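PDB 3UOR: ABC transporter sugar binding protein from Xanthomonas axonopodis pv. citri, which probably binds maltose or related sugars in the periplasm and delivers them to an ABC importer of the inner membrane. Local coordinates for residues S113-P118 with P341-T346; P139-T144 with A331-I336; M189-F194 with V391-Q396; K369-P372 with E376-R379; E104-Y109 with L305-S310. One frame throughout, in Å; residues are numbered along the deposited sequence.

In the fold
The five contacts fall into two groups, consistent with the two-lobed build of periplasmic binding proteins. Contacts 1, 2 and 5 form one group: contacts 1 and 2, with centres about 12 Å apart, touch directly, and contacts 2 and 5, about 21 Å between centres, reach the neighbouring strands 134-150 and 303-307 of the main sheet. Contacts 3 and 4 share helix 377-394, their centres about 20 Å apart. Contact 3 lies across the chain's centre from contacts 1 and 5, about 39 and 40 Å away. Along the chain contact 2 nests within contact 1, and both cross contacts 3 and 5, so these four interlace distant sequence; contact 4, a local one, follows contacts 1, 2 and 5 and nests within contact 3.

Contact 1 of 5, residues S113-P118 with P341-T346; sequences SKIVDP and PPRRST
The flat guanidinium of R343 turns its edge to I115, with the carbonyl oxygen lying near its plane between the two terminal nitrogens. Both grip that single atom, end-on: R343 NH1 stands 2.7 Å from I115 O, with an N-H...O angle of 144°, and R343 NH2 stands 3.0 Å from the same I115 O. The two donors arrive differently, NH2 almost in line with the carbonyl bond (172°) and NH1 from above the carbonyl plane. A bend in the arginine chain at chi3 (-52°) turns the planar end to meet the loop in this way. Beside it, I115 CG2 packs 3.9 Å from R343 NH1. Water adds a looser layer: one molecule donates to K114 O, its oxygen 2.9 Å from that atom, and accepts a weak bond from R343 NH2. NE forms a salt bridge with D120, and NH1, besides I115 O, also bonds S325 O. The contact thus ties the loop between helices 107-111 and 123-127 to the residue just before helix 344-348, with helices 314-324 and 327-337 packed alongside.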
# COMPACT_ATOMS: atom_id res chain seq x y z
N SER A 113 -8.43 25.42 -0.90
CA SER A 113 -9.52 24.51 -0.57
C SER A 113 -9.69 24.39 0.93
O SER A 113 -8.74 24.05 1.65
CB SER A 113 -9.29 23.13 -1.17
OG SER A 113 -10.23 22.20 -0.64
N LYS A 114 -10.90 24.66 1.39
CA LYS A 114 -11.26 24.44 2.78
C LYS A 114 -11.25 22.95 3.08
O LYS A 114 -10.72 22.50 4.09
CB LYS A 114 -12.65 25.01 3.06
CG LYS A 114 -13.10 24.90 4.52
CD LYS A 114 -12.34 25.88 5.41
CE LYS A 114 -12.83 25.83 6.86
NZ LYS A 114 -14.30 26.02 7.00
N ILE A 115 -11.84 22.18 2.16
CA ILE A 115 -12.06 20.76 2.38
C ILE A 115 -10.75 19.97 2.48
O ILE A 115 -10.56 19.17 3.37
CB ILE A 115 -12.98 20.16 1.30
CG1 ILE A 115 -14.44 20.52 1.60
CG2 ILE A 115 -12.82 18.64 1.23
CD1 ILE A 115 -15.29 20.61 0.34
N VAL A 116 -9.82 20.25 1.58
CA VAL A 116 -8.55 19.55 1.56
C VAL A 116 -7.48 20.26 2.36
O VAL A 116 -6.81 21.17 1.88
CB VAL A 116 -8.07 19.38 0.13
CG1 VAL A 116 -6.76 18.56 0.10
CG2 VAL A 116 -9.16 18.72 -0.70
N ASP A 117 -7.29 19.79 3.58
CA ASP A 117 -6.33 20.37 4.50
C ASP A 117 -5.19 19.37 4.70
O ASP A 117 -5.39 18.31 5.28
CB ASP A 117 -7.06 20.64 5.81
CG ASP A 117 -6.14 20.99 6.94
OD1 ASP A 117 -4.94 21.24 6.69
OD2 ASP A 117 -6.62 21.01 8.10
N PRO A 118 -3.97 19.71 4.23
CA PRO A 118 -2.87 18.74 4.26
C PRO A 118 -2.56 18.26 5.66
O PRO A 118 -2.15 17.12 5.83
CB PRO A 118 -1.69 19.53 3.70
CG PRO A 118 -2.33 20.62 2.87
CD PRO A 118 -3.56 21.00 3.64
N PRO A 341 -9.60 5.41 4.25
CA PRO A 341 -9.51 6.86 4.09
C PRO A 341 -8.10 7.33 4.37
O PRO A 341 -7.44 6.78 5.25
CB PRO A 341 -10.46 7.38 5.16
CG PRO A 341 -11.52 6.30 5.27
CD PRO A 341 -10.69 5.01 5.15
N PRO A 342 -7.65 8.36 3.65
CA PRO A 342 -6.28 8.87 3.83
C PRO A 342 -6.20 10.03 4.81
O PRO A 342 -5.12 10.59 4.92
CB PRO A 342 -5.91 9.37 2.44
CG PRO A 342 -7.20 9.81 1.86
CD PRO A 342 -8.28 8.90 2.44
N ARG A 343 -7.30 10.38 5.49
CA ARG A 343 -7.27 11.55 6.40
C ARG A 343 -7.90 11.30 7.77
O ARG A 343 -8.82 10.51 7.89
CB ARG A 343 -7.88 12.80 5.73
CG ARG A 343 -9.32 12.65 5.26
CD ARG A 343 -9.81 13.90 4.50
NE ARG A 343 -9.59 15.13 5.26
CZ ARG A 343 -10.00 16.34 4.86
NH1 ARG A 343 -10.70 16.47 3.73
NH2 ARG A 343 -9.73 17.41 5.59
N ARG A 344 -7.40 11.97 8.79
CA ARG A 344 -7.82 11.69 10.16
C ARG A 344 -9.28 11.97 10.40
O ARG A 344 -9.93 11.27 11.16
CB ARG A 344 -7.02 12.51 11.16
CG ARG A 344 -5.59 12.20 11.09
CD ARG A 344 -4.90 12.55 12.36
NE ARG A 344 -3.47 12.34 12.15
CZ ARG A 344 -2.71 13.21 11.50
NH1 ARG A 344 -3.25 14.33 11.03
NH2 ARG A 344 -1.42 12.96 11.32
N SER A 345 -9.80 13.00 9.76
CA SER A 345 -11.16 13.37 10.10
C SER A 345 -12.18 12.34 9.59
O SER A 345 -13.22 12.15 10.19
CB SER A 345 -11.49 14.82 9.69
OG SER A 345 -11.50 14.99 8.29
N THR A 346 -11.86 11.65 8.50
CA THR A 346 -12.76 10.59 8.06
C THR A 346 -12.74 9.47 9.09
O THR A 346 -13.76 8.83 9.32
CB THR A 346 -12.35 10.02 6.72
OG1 THR A 346 -12.21 11.08 5.79
CG2 THR A 346 -13.43 9.06 6.22
O HOH W 1 -11.07 20.43 6.10
O HOH W 2 -9.46 19.08 8.42

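Contact 2 of 5, residues P139-T144 with A331-I336; sequences PWYVDT and ARFHAI
W140 and Y141, consecutive on strand 139-143, approach F333 of helix 331-336 while the backbones stay well apart; the nearest alpha carbons, Y141 CA and H334 CA, are 8.7 Å from each other. A classic beta bulge, in which W140 and Y141 both face S303 of the adjoining strand, brings the two consecutive rings to the helix. From the other side F333 extends its ring from the helix, with CG anti to the backbone N (chi1 -164°). Its closest approach is F333 CZ to W140 CZ2, 3.5 Å. The five-membered ring of W140 and the ring of F333 form an offset stack, centroids 5.0 Å apart and planes at 22°, with W140 NE1 over a face of F333 but displaced toward its rim. Y141 comes instead to the edge of F333, near its plane, where Y141 CD2 lies 3.8 Å from F333 CE2; these two rings are inclined at 47°. The cluster is extended by V43, V44 and L47 of helix 39-52, and Y141 OH is bonded to S303 OG. No hydrogen bond crosses between the strand and helix segments, so this buried join between them rests on van der Waals and aromatic contact.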
# COMPACT_ATOMS: atom_id res chain seq x y z
N PRO A 139 -4.05 12.30 -2.12
CA PRO A 139 -4.27 10.89 -1.80
C PRO A 139 -5.75 10.59 -1.85
O PRO A 139 -6.53 11.37 -1.31
CB PRO A 139 -3.77 10.78 -0.35
CG PRO A 139 -2.81 11.91 -0.18
CD PRO A 139 -3.37 13.03 -1.02
N TRP A 140 -6.14 9.48 -2.47
CA TRP A 140 -7.55 9.12 -2.51
C TRP A 140 -7.87 8.04 -1.47
O TRP A 140 -8.76 8.23 -0.63
CB TRP A 140 -7.91 8.64 -3.92
CG TRP A 140 -9.34 8.32 -4.12
CD1 TRP A 140 -10.38 8.68 -3.33
CD2 TRP A 140 -9.89 7.58 -5.21
NE1 TRP A 140 -11.57 8.18 -3.85
CE2 TRP A 140 -11.29 7.51 -5.01
CE3 TRP A 140 -9.34 6.94 -6.33
CZ2 TRP A 140 -12.13 6.84 -5.89
CZ3 TRP A 140 -10.18 6.28 -7.21
CH2 TRP A 140 -11.57 6.24 -6.98
N TYR A 141 -7.18 6.92 -1.51
CA TYR A 141 -7.36 5.91 -0.46
C TYR A 141 -6.03 5.20 -0.26
O TYR A 141 -5.14 5.31 -1.09
CB TYR A 141 -8.45 4.90 -0.84
CG TYR A 141 -8.11 4.06 -2.05
CD1 TYR A 141 -7.35 2.90 -1.93
CD2 TYR A 141 -8.54 4.44 -3.31
CE1 TYR A 141 -7.04 2.14 -3.04
CE2 TYR A 141 -8.25 3.69 -4.41
CZ TYR A 141 -7.49 2.55 -4.28
OH TYR A 141 -7.22 1.83 -5.41
N VAL A 142 -5.90 4.48 0.84
CA VAL A 142 -4.61 3.95 1.26
C VAL A 142 -4.67 2.43 1.35
O VAL A 142 -5.64 1.86 1.86
CB VAL A 142 -4.19 4.50 2.63
CG1 VAL A 142 -2.76 4.09 2.99
CG2 VAL A 142 -4.32 6.00 2.66
N ASP A 143 -3.64 1.79 0.82
CA ASP A 143 -3.47 0.36 0.99
C ASP A 143 -2.24 0.18 1.86
O ASP A 143 -1.16 0.67 1.53
CB ASP A 143 -3.26 -0.29 -0.38
CG ASP A 143 -2.82 -1.74 -0.28
OD1 ASP A 143 -2.77 -2.31 0.83
OD2 ASP A 143 -2.53 -2.33 -1.34
N THR A 144 -2.40 -0.47 3.01
CA THR A 144 -1.24 -0.84 3.81
C THR A 144 -1.47 -2.26 4.35
O THR A 144 -2.60 -2.73 4.36
CB THR A 144 -0.98 0.16 4.95
OG1 THR A 144 0.29 -0.12 5.56
CG2 THR A 144 -2.06 0.05 6.00
N ALA A 331 -15.93 8.01 3.90
CA ALA A 331 -16.58 7.01 4.76
C ALA A 331 -17.47 6.09 3.93
O ALA A 331 -17.51 4.88 4.13
CB ALA A 331 -17.41 7.69 5.86
N ARG A 332 -18.20 6.67 2.99
CA ARG A 332 -19.12 5.92 2.15
C ARG A 332 -18.31 4.95 1.29
O ARG A 332 -18.65 3.77 1.14
CB ARG A 332 -19.90 6.90 1.27
CG ARG A 332 -21.32 6.54 0.95
CD ARG A 332 -22.01 7.70 0.22
NE ARG A 332 -22.60 8.68 1.15
CZ ARG A 332 -22.52 10.01 1.02
NH1 ARG A 332 -21.87 10.57 -0.00
NH2 ARG A 332 -23.10 10.79 1.94
N PHE A 333 -17.22 5.47 0.73
CA PHE A 333 -16.32 4.69 -0.10
C PHE A 333 -15.77 3.51 0.68
O PHE A 333 -15.73 2.38 0.18
CB PHE A 333 -15.18 5.58 -0.57
CG PHE A 333 -14.39 5.02 -1.73
CD1 PHE A 333 -15.00 4.76 -2.94
CD2 PHE A 333 -13.02 4.82 -1.61
CE1 PHE A 333 -14.27 4.28 -4.01
CE2 PHE A 333 -12.29 4.33 -2.67
CZ PHE A 333 -12.91 4.06 -3.87
N HIS A 334 -15.33 3.77 1.91
CA HIS A 334 -14.83 2.70 2.77
C HIS A 334 -15.92 1.67 3.05
O HIS A 334 -15.67 0.45 3.03
CB HIS A 334 -14.32 3.27 4.09
CG HIS A 334 -13.87 2.23 5.07
ND1 HIS A 334 -14.70 1.73 6.05
CD2 HIS A 334 -12.69 1.58 5.20
CE1 HIS A 334 -14.04 0.83 6.77
NE2 HIS A 334 -12.81 0.72 6.27
N ALA A 335 -17.13 2.16 3.31
CA ALA A 335 -18.25 1.29 3.66
C ALA A 335 -18.52 0.30 2.55
O ALA A 335 -18.79 -0.87 2.80
CB ALA A 335 -19.50 2.10 3.95
N ILE A 336 -18.42 0.77 1.30
CA ILE A 336 -18.79 -0.08 0.17
C ILE A 336 -17.69 -1.03 -0.23
O ILE A 336 -17.93 -2.21 -0.42
CB ILE A 336 -19.24 0.76 -1.03
CG1 ILE A 336 -20.42 1.65 -0.64
CG2 ILE A 336 -19.62 -0.13 -2.19
CD1 ILE A 336 -20.72 2.74 -1.63

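Contact 3 of 5, residues M189-F194 with V391-Q396; sequences MPLNEF and VVRGGQ
Apolar packing joins L191, in the loop that follows strand 187-188, to V392 and R393 in the last turn of helix 377-394. Of these two helix residues, L191 CD2 packs on the valine alone, while L191 CD1 touches V392 CG1 as well and lies over the R393 guanidinium. L191 CD2 meets V392 CG2 at 3.8 Å, and V392 CG1 lies 3.9 Å from the same L191 CD2, so the valine embraces one methyl with both of its own. L191 CD1 sits 3.8 Å above the guanidinium plane of R393, over its centre, and is 3.9 Å from R393 CG; a bend of the arginine chain at chi3 goes with the guanidinium lying flat under this methyl. Methyl against guanidinium face in this way leaves the arginine's in-plane N-H groups directed elsewhere. A type I beta turn from P190 to E193, closed by E193 N bonding P190 O at 3.1 Å, presents L191 at its second position. Across from it the helix is finishing: G395, with positive phi, is the first residue to leave helical geometry, and G395 N makes a weak bond to V391 O. R393 NH1 forms a salt bridge with E389, one turn earlier on the same helix. Y234 of helix 221-235 touches both L191 and V392, and L191 is also bonded through its backbone to V242.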
# COMPACT_ATOMS: atom_id res chain seq x y z
N MET A 189 2.97 -15.64 4.74
CA MET A 189 3.52 -14.56 3.95
C MET A 189 3.99 -15.19 2.63
O MET A 189 5.12 -15.69 2.55
CB MET A 189 4.75 -13.94 4.64
CG MET A 189 4.51 -13.36 6.02
SD MET A 189 5.95 -12.47 6.67
CE MET A 189 7.12 -13.85 6.86
N PRO A 190 3.14 -15.18 1.61
CA PRO A 190 3.48 -15.84 0.34
C PRO A 190 4.77 -15.29 -0.26
O PRO A 190 4.91 -14.08 -0.38
CB PRO A 190 2.29 -15.53 -0.57
CG PRO A 190 1.17 -15.21 0.37
CD PRO A 190 1.81 -14.54 1.56
N LEU A 191 5.69 -16.18 -0.64
CA LEU A 191 7.02 -15.80 -1.12
C LEU A 191 7.03 -15.05 -2.46
O LEU A 191 8.04 -14.44 -2.82
CB LEU A 191 7.89 -17.05 -1.22
CG LEU A 191 8.38 -17.59 0.13
CD1 LEU A 191 9.00 -18.98 -0.02
CD2 LEU A 191 9.38 -16.63 0.75
N ASN A 192 5.92 -15.08 -3.18
CA ASN A 192 5.80 -14.37 -4.45
C ASN A 192 5.40 -12.90 -4.28
O ASN A 192 5.37 -12.15 -5.25
CB ASN A 192 4.76 -15.06 -5.35
CG ASN A 192 3.39 -15.12 -4.69
OD1 ASN A 192 3.20 -15.84 -3.72
ND2 ASN A 192 2.45 -14.33 -5.20
N GLU A 193 5.07 -12.50 -3.06
CA GLU A 193 4.68 -11.12 -2.79
C GLU A 193 5.85 -10.36 -2.19
O GLU A 193 6.63 -10.93 -1.42
CB GLU A 193 3.46 -11.08 -1.85
CG GLU A 193 2.27 -11.86 -2.42
CD GLU A 193 1.07 -11.95 -1.49
OE1 GLU A 193 1.17 -11.55 -0.30
OE2 GLU A 193 0.02 -12.44 -1.95
N PHE A 194 6.00 -9.09 -2.54
CA PHE A 194 7.09 -8.29 -2.00
C PHE A 194 6.69 -7.39 -0.80
O PHE A 194 7.57 -6.84 -0.13
CB PHE A 194 7.66 -7.41 -3.12
CG PHE A 194 6.71 -6.33 -3.60
CD1 PHE A 194 6.59 -5.14 -2.91
CD2 PHE A 194 5.95 -6.51 -4.75
CE1 PHE A 194 5.72 -4.14 -3.35
CE2 PHE A 194 5.09 -5.52 -5.21
CZ PHE A 194 4.97 -4.33 -4.51
N VAL A 391 16.89 -16.58 -1.18
CA VAL A 391 17.41 -16.68 0.16
C VAL A 391 16.58 -17.66 0.98
O VAL A 391 17.13 -18.55 1.63
CB VAL A 391 17.42 -15.31 0.85
CG1 VAL A 391 17.55 -15.47 2.37
CG2 VAL A 391 18.53 -14.46 0.27
N VAL A 392 15.25 -17.50 0.94
CA VAL A 392 14.37 -18.39 1.70
C VAL A 392 14.39 -19.84 1.22
O VAL A 392 14.52 -20.77 2.01
CB VAL A 392 12.92 -17.91 1.70
CG1 VAL A 392 12.06 -18.88 2.47
CG2 VAL A 392 12.81 -16.48 2.30
N ARG A 393 14.25 -20.05 -0.08
CA ARG A 393 14.13 -21.39 -0.61
C ARG A 393 15.50 -22.04 -0.83
O ARG A 393 15.71 -23.15 -0.41
CB ARG A 393 13.34 -21.40 -1.92
CG ARG A 393 11.90 -20.93 -1.78
CD ARG A 393 11.08 -21.28 -3.03
NE ARG A 393 9.80 -21.86 -2.66
CZ ARG A 393 8.62 -21.37 -3.03
NH1 ARG A 393 8.58 -20.29 -3.79
NH2 ARG A 393 7.50 -21.94 -2.64
N GLY A 394 16.42 -21.33 -1.47
CA GLY A 394 17.70 -21.91 -1.84
C GLY A 394 18.77 -21.76 -0.78
O GLY A 394 19.85 -22.30 -0.91
N GLY A 395 18.50 -21.02 0.28
CA GLY A 395 19.52 -20.81 1.28
C GLY A 395 20.68 -19.93 0.80
O GLY A 395 21.72 -19.90 1.45
N GLN A 396 20.50 -19.21 -0.31
CA GLN A 396 21.48 -18.20 -0.68
C GLN A 396 21.85 -17.37 0.56
O GLN A 396 21.00 -17.09 1.38
CB GLN A 396 20.95 -17.29 -1.81
CG GLN A 396 21.84 -16.09 -2.08
CD GLN A 396 21.48 -15.37 -3.37
OE1 GLN A 396 20.47 -15.66 -4.00
NE2 GLN A 396 22.33 -14.43 -3.78

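Contact 4 of 5, residues K369-P372 with E376-R379; sequences KATP and EWER
W377 lays one face of its indole across T371 and P372, which divide the bicyclic ring between them. T371 CB stands over the five-membered ring, 3.9 Å from its centroid, and the same T371 CB is 3.5 Å from W377 NE1. P372 CD takes the six-membered ring, 3.8 Å from its centroid and only 17° off the normal. Both are CH-pi contacts on the same side of the indole. The threonine also brings its methyl close, T371 CG2 lying 3.5 Å from W377 NE1, and the proline ring adds P372 CG at 3.8 Å from W377 CZ3. No hydrogen bond links the two segments; C-H groups facing the aromatic system make up the join. The indole extends from the helix with CG anti to the backbone N (chi1 -176°), back over the loop that has just led into it. Only three residues separate the segments, so the contact is a local fold-back: the chain turns, E376 takes the N-cap position, and W377 opens helix 377-394 against the preceding loop. Around this start, L198 of helix 195-202 touches both T371 and W377, L208 also touches the indole, R207 lies against P372, and I412 at the end of helix 398-412 packs on E376.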
# COMPACT_ATOMS: atom_id res chain seq x y z
N LYS A 369 5.15 4.92 5.58
CA LYS A 369 6.24 5.69 4.97
C LYS A 369 6.20 5.49 3.47
O LYS A 369 6.00 4.35 3.03
CB LYS A 369 7.63 5.19 5.43
CG LYS A 369 8.12 5.59 6.81
CD LYS A 369 9.57 5.08 7.03
CE LYS A 369 10.00 5.16 8.51
NZ LYS A 369 11.32 4.48 8.85
N ALA A 370 6.47 6.55 2.71
CA ALA A 370 6.57 6.45 1.26
C ALA A 370 7.85 5.71 0.85
O ALA A 370 8.89 5.83 1.50
CB ALA A 370 6.54 7.84 0.63
N THR A 371 7.77 4.94 -0.23
CA THR A 371 8.96 4.29 -0.82
C THR A 371 9.71 5.33 -1.64
O THR A 371 9.12 6.36 -2.01
CB THR A 371 8.53 3.13 -1.74
OG1 THR A 371 7.31 3.49 -2.41
CG2 THR A 371 8.28 1.89 -0.93
N PRO A 372 11.01 5.09 -1.93
CA PRO A 372 11.78 6.10 -2.67
C PRO A 372 11.06 6.49 -3.96
O PRO A 372 10.53 5.62 -4.61
CB PRO A 372 13.11 5.38 -2.95
CG PRO A 372 13.25 4.47 -1.76
CD PRO A 372 11.86 3.96 -1.52
N GLU A 376 11.82 3.94 -11.45
CA GLU A 376 12.16 2.52 -11.53
C GLU A 376 11.87 1.69 -10.27
O GLU A 376 12.28 0.52 -10.16
CB GLU A 376 13.59 2.32 -12.05
CG GLU A 376 14.61 3.32 -11.57
CD GLU A 376 14.53 4.70 -12.25
OE1 GLU A 376 14.93 4.87 -13.43
OE2 GLU A 376 14.11 5.64 -11.57
N TRP A 377 11.14 2.28 -9.33
CA TRP A 377 10.83 1.60 -8.07
C TRP A 377 10.14 0.24 -8.25
O TRP A 377 10.49 -0.72 -7.58
CB TRP A 377 10.01 2.49 -7.10
CG TRP A 377 9.82 1.76 -5.82
CD1 TRP A 377 8.66 1.21 -5.35
CD2 TRP A 377 10.85 1.41 -4.89
NE1 TRP A 377 8.90 0.58 -4.15
CE2 TRP A 377 10.24 0.68 -3.86
CE3 TRP A 377 12.22 1.68 -4.81
CZ2 TRP A 377 10.97 0.21 -2.76
CZ3 TRP A 377 12.92 1.22 -3.75
CH2 TRP A 377 12.30 0.49 -2.72
N GLU A 378 9.16 0.13 -9.13
CA GLU A 378 8.50 -1.16 -9.29
C GLU A 378 9.45 -2.26 -9.76
O GLU A 378 9.39 -3.37 -9.26
CB GLU A 378 7.30 -1.06 -10.23
CG GLU A 378 6.06 -0.54 -9.54
CD GLU A 378 4.79 -0.73 -10.36
OE1 GLU A 378 4.68 -0.12 -11.45
OE2 GLU A 378 3.91 -1.51 -9.92
N ARG A 379 10.33 -1.95 -10.72
CA ARG A 379 11.34 -2.91 -11.14
C ARG A 379 12.22 -3.31 -9.95
O ARG A 379 12.51 -4.47 -9.73
CB ARG A 379 12.22 -2.30 -12.24
CG ARG A 379 11.52 -2.15 -13.59
CD ARG A 379 12.26 -1.17 -14.51
NE ARG A 379 13.45 -1.76 -15.12
CZ ARG A 379 14.45 -1.05 -15.65
NH1 ARG A 379 14.39 0.28 -15.61
NH2 ARG A 379 15.50 -1.67 -16.20

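Contact 5 of 5, residues E104-Y109 with L305-S310; sequences EPMQPY and LVIFKS
E104 and I307 are joined by a backbone hydrogen bond, E104 N to I307 O at 2.9 Å, nearly straight at 164°. The same carbonyl oxygen is brushed by the side chain, I307 O lying 3.2 Å from E104 CB. Beside this bond sits a water that accepts from I307 N at 3.1 Å and lies 2.8 Å from E104 O, spanning the backbones where they do not meet directly. M106 closes the apolar side: its chain bends at chi2 (-70°) and again at chi3, which swings the terminal methyl M106 CE to within 3.9 Å of I307 CD1 and equally near the CB and CG1 of that isoleucine. On the polar side E104 OE1 reaches over the base of K309, 3.5 Å from K309 CB. The charged ends, E104 OE1 and K309 NZ, remain 5.6 Å apart, and each has a partner elsewhere: the carboxylate forms a salt bridge with K314, and the lysine one with D101. Y109 OH adds a weak bond to E104 OE2. Farther out, K314 also bonds K309 O, I321 of helix 314-324 packs on I307, and M106 is bonded through its backbone to L135. Strand 303-307, which carries I307, runs antiparallel between strands 86-90 and 134-150, extending the order 58-64, 30-36, 86-90, in which neighbours run parallel. That order, with a late strand inserted antiparallel into an early parallel sheet, is consistent with the class II topology of periplasmic binding proteins, as in maltose-binding protein.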
# COMPACT_ATOMS: atom_id res chain seq x y z
N GLU A 104 -0.71 18.23 -13.30
CA GLU A 104 -0.95 19.58 -12.82
C GLU A 104 -0.49 19.70 -11.37
O GLU A 104 -0.91 18.91 -10.53
CB GLU A 104 -2.44 19.89 -12.90
CG GLU A 104 -2.82 21.24 -12.32
CD GLU A 104 -2.54 22.38 -13.29
OE1 GLU A 104 -2.16 22.12 -14.45
OE2 GLU A 104 -2.72 23.54 -12.88
N PRO A 105 0.35 20.70 -11.07
CA PRO A 105 0.72 20.94 -9.67
C PRO A 105 -0.53 21.20 -8.84
O PRO A 105 -1.38 21.99 -9.25
CB PRO A 105 1.57 22.21 -9.73
CG PRO A 105 2.10 22.23 -11.17
CD PRO A 105 0.98 21.67 -11.99
N MET A 106 -0.64 20.55 -7.69
CA MET A 106 -1.87 20.58 -6.92
C MET A 106 -1.85 21.58 -5.78
O MET A 106 -2.90 21.90 -5.24
CB MET A 106 -2.17 19.20 -6.36
CG MET A 106 -2.63 18.20 -7.38
SD MET A 106 -4.28 18.63 -7.96
CE MET A 106 -3.81 19.30 -9.51
N GLN A 107 -0.68 22.05 -5.40
CA GLN A 107 -0.59 22.89 -4.20
C GLN A 107 -1.46 24.16 -4.28
O GLN A 107 -2.06 24.54 -3.29
CB GLN A 107 0.86 23.22 -3.84
CG GLN A 107 1.00 23.99 -2.52
CD GLN A 107 0.20 23.37 -1.36
OE1 GLN A 107 0.04 22.15 -1.28
NE2 GLN A 107 -0.29 24.22 -0.46
N PRO A 108 -1.52 24.81 -5.45
CA PRO A 108 -2.39 25.99 -5.59
C PRO A 108 -3.87 25.69 -5.33
O PRO A 108 -4.59 26.55 -4.80
CB PRO A 108 -2.17 26.43 -7.04
CG PRO A 108 -0.81 25.92 -7.37
CD PRO A 108 -0.69 24.60 -6.65
N TYR A 109 -4.33 24.50 -5.69
CA TYR A 109 -5.73 24.13 -5.44
C TYR A 109 -5.91 23.76 -3.98
O TYR A 109 -6.92 24.10 -3.37
CB TYR A 109 -6.16 22.97 -6.35
CG TYR A 109 -6.12 23.30 -7.82
CD1 TYR A 109 -7.22 23.85 -8.46
CD2 TYR A 109 -4.97 23.08 -8.57
CE1 TYR A 109 -7.18 24.16 -9.82
CE2 TYR A 109 -4.92 23.38 -9.93
CZ TYR A 109 -6.03 23.93 -10.54
OH TYR A 109 -5.98 24.23 -11.89
N LEU A 305 -5.48 10.94 -6.68
CA LEU A 305 -6.20 11.52 -7.79
C LEU A 305 -5.34 12.65 -8.34
O LEU A 305 -4.78 13.42 -7.57
CB LEU A 305 -7.55 12.09 -7.32
CG LEU A 305 -8.56 10.98 -6.99
CD1 LEU A 305 -9.58 11.49 -6.00
CD2 LEU A 305 -9.23 10.44 -8.25
N VAL A 306 -5.25 12.74 -9.66
CA VAL A 306 -4.49 13.80 -10.32
C VAL A 306 -5.32 14.48 -11.39
O VAL A 306 -6.31 13.93 -11.88
CB VAL A 306 -3.24 13.24 -11.03
CG1 VAL A 306 -2.36 12.50 -10.06
CG2 VAL A 306 -3.66 12.32 -12.16
N ILE A 307 -4.92 15.70 -11.74
CA ILE A 307 -5.49 16.41 -12.87
C ILE A 307 -4.38 16.46 -13.92
O ILE A 307 -3.26 16.90 -13.64
CB ILE A 307 -5.91 17.84 -12.46
CG1 ILE A 307 -6.95 17.80 -11.33
CG2 ILE A 307 -6.46 18.61 -13.66
CD1 ILE A 307 -7.44 19.19 -10.91
N PHE A 308 -4.66 15.96 -15.12
CA PHE A 308 -3.66 16.08 -16.18
C PHE A 308 -3.61 17.52 -16.68
O PHE A 308 -4.65 18.17 -16.82
CB PHE A 308 -3.95 15.11 -17.32
CG PHE A 308 -3.70 13.68 -16.96
CD1 PHE A 308 -4.74 12.78 -16.86
CD2 PHE A 308 -2.42 13.25 -16.69
CE1 PHE A 308 -4.51 11.46 -16.52
CE2 PHE A 308 -2.17 11.93 -16.34
CZ PHE A 308 -3.22 11.03 -16.26
N LYS A 309 -2.41 18.03 -16.92
CA LYS A 309 -2.29 19.45 -17.22
C LYS A 309 -2.75 19.83 -18.63
O LYS A 309 -2.86 21.01 -18.95
CB LYS A 309 -0.89 20.00 -16.88
CG LYS A 309 0.21 19.59 -17.80
CD LYS A 309 1.55 19.72 -17.10
CE LYS A 309 1.87 21.15 -16.75
NZ LYS A 309 3.18 21.22 -16.03
N SER A 310 -3.06 18.83 -19.45
CA SER A 310 -3.67 19.07 -20.76
C SER A 310 -5.20 19.28 -20.70
O SER A 310 -5.83 19.56 -21.72
CB SER A 310 -3.35 17.92 -21.72
OG SER A 310 -3.82 16.67 -21.23
O HOH W 3 -2.18 16.44 -10.43